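Local atomic coordinates of processed glycerol phosphate lipoteichoic acid synthase 2 (Bacillus subtilis, PDB entry 2W8D), a protein that belongs to the sulfatase family, within the alkaline phosphatase superfamily, and carries a magnesium ion. Residues S383-K386 and K387-M391. Residues are numbered along the deposited sequence; the frame is centred on the assembly and turned at random.
Sequences SLVK and KELEM
The carbonyl oxygen of Ser383 takes two hydrogen bonds: one from the backbone N of Lys387, 3.1 Å from Ser383 O and nearly straight at 171°, and one from a water 3.0 Å from the same O. That water in turn accepts from the Lys387 ammonium, with NZ 3.1 Å from it, so a single lysine addresses one carbonyl through both its amide and, by way of the water, its side chain. The aliphatic part of Lys387 runs back past Ser383, and the bend at its end (chi4 136°) brings NZ to the water; a long, flexible cation suits this exposed flank. Three more i to i+4 bonds join 383-386 to 387-391 within alpha-helix 380-397, the shortest from Glu390 N to Lys386 O at 2.8 Å. Over these turns Val385, Glu388 and Leu389 are buried, Lys386, Lys387 and Glu390 exposed. Val385 and Leu389, one turn apart, bring CG1 and CD1 to 4.3 Å, and both branched side chains pack on Pro345 of strand 344-345. Glu388, with CG anti to its own N (chi1 -180°), extends inward, where OE2 meets Arg341 in a salt bridge and Tyr96 OH in a hydrogen bond; OE1 is hydrogen-bonded elsewhere, so both carboxylate oxygens are satisfied. Exposed Glu390 pairs instead with Lys394, one turn further along.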
# COMPACT_ATOMS: atom_id res chain seq x y z
N SER A 383 -3.12 -7.90 -23.30
CA SER A 383 -4.51 -8.34 -23.15
C SER A 383 -4.89 -8.73 -21.72
O SER A 383 -5.99 -8.46 -21.30
CB SER A 383 -4.84 -9.53 -24.07
OG SER A 383 -4.53 -9.21 -25.43
N LEU A 384 -3.97 -9.40 -21.02
CA LEU A 384 -4.21 -9.78 -19.63
C LEU A 384 -4.43 -8.52 -18.79
O LEU A 384 -5.34 -8.48 -17.95
CB LEU A 384 -3.06 -10.65 -19.06
CG LEU A 384 -2.96 -12.13 -19.49
CD1 LEU A 384 -1.69 -12.75 -19.00
CD2 LEU A 384 -4.13 -12.97 -18.98
N VAL A 385 -3.61 -7.50 -19.05
CA VAL A 385 -3.70 -6.20 -18.35
C VAL A 385 -5.05 -5.52 -18.59
O VAL A 385 -5.73 -5.16 -17.63
CB VAL A 385 -2.52 -5.25 -18.72
CG1 VAL A 385 -2.75 -3.78 -18.20
CG2 VAL A 385 -1.18 -5.81 -18.20
N LYS A 386 -5.45 -5.38 -19.87
CA LYS A 386 -6.69 -4.73 -20.24
C LYS A 386 -7.86 -5.38 -19.52
O LYS A 386 -8.63 -4.67 -18.88
CB LYS A 386 -6.90 -4.73 -21.77
CG LYS A 386 -5.97 -3.72 -22.49
CD LYS A 386 -6.17 -3.67 -24.02
CE LYS A 386 -6.00 -5.07 -24.68
NZ LYS A 386 -5.72 -5.06 -26.15
N LYS A 387 -7.95 -6.71 -19.63
CA LYS A 387 -8.96 -7.51 -18.96
C LYS A 387 -8.93 -7.35 -17.42
O LYS A 387 -10.00 -7.18 -16.81
CB LYS A 387 -8.81 -8.99 -19.33
CG LYS A 387 -9.75 -9.45 -20.42
CD LYS A 387 -9.17 -10.64 -21.13
CE LYS A 387 -9.93 -10.95 -22.42
NZ LYS A 387 -8.96 -11.22 -23.51
N GLU A 388 -7.75 -7.38 -16.81
CA GLU A 388 -7.65 -7.21 -15.36
C GLU A 388 -8.26 -5.87 -14.96
O GLU A 388 -9.09 -5.81 -14.06
CB GLU A 388 -6.20 -7.38 -14.83
CG GLU A 388 -6.06 -7.22 -13.30
CD GLU A 388 -4.75 -7.75 -12.67
OE1 GLU A 388 -4.17 -8.74 -13.20
OE2 GLU A 388 -4.34 -7.20 -11.61
N LEU A 389 -7.88 -4.81 -15.64
CA LEU A 389 -8.43 -3.47 -15.38
C LEU A 389 -9.93 -3.38 -15.70
O LEU A 389 -10.70 -2.82 -14.92
CB LEU A 389 -7.65 -2.42 -16.17
CG LEU A 389 -6.23 -2.10 -15.66
CD1 LEU A 389 -5.59 -1.04 -16.58
CD2 LEU A 389 -6.24 -1.65 -14.17
N GLU A 390 -10.34 -3.97 -16.82
CA GLU A 390 -11.74 -3.93 -17.25
C GLU A 390 -12.69 -4.58 -16.22
O GLU A 390 -13.75 -4.02 -15.91
CB GLU A 390 -11.85 -4.59 -18.63
CG GLU A 390 -13.23 -4.66 -19.24
CD GLU A 390 -13.31 -5.68 -20.41
OE1 GLU A 390 -12.33 -6.42 -20.65
OE2 GLU A 390 -14.37 -5.73 -21.09
N MSE A 391 -12.30 -5.73 -15.68
CA MSE A 391 -13.15 -6.44 -14.72
C MSE A 391 -13.34 -5.63 -13.46
O MSE A 391 -14.46 -5.46 -12.98
CB MSE A 391 -12.61 -7.83 -14.41
CG MSE A 391 -12.60 -8.78 -15.61
SE MSE A 391 -14.36 -9.06 -16.47
CE MSE A 391 -14.15 -7.97 -18.07
O HOH W 1 -8.05 -8.27 -23.43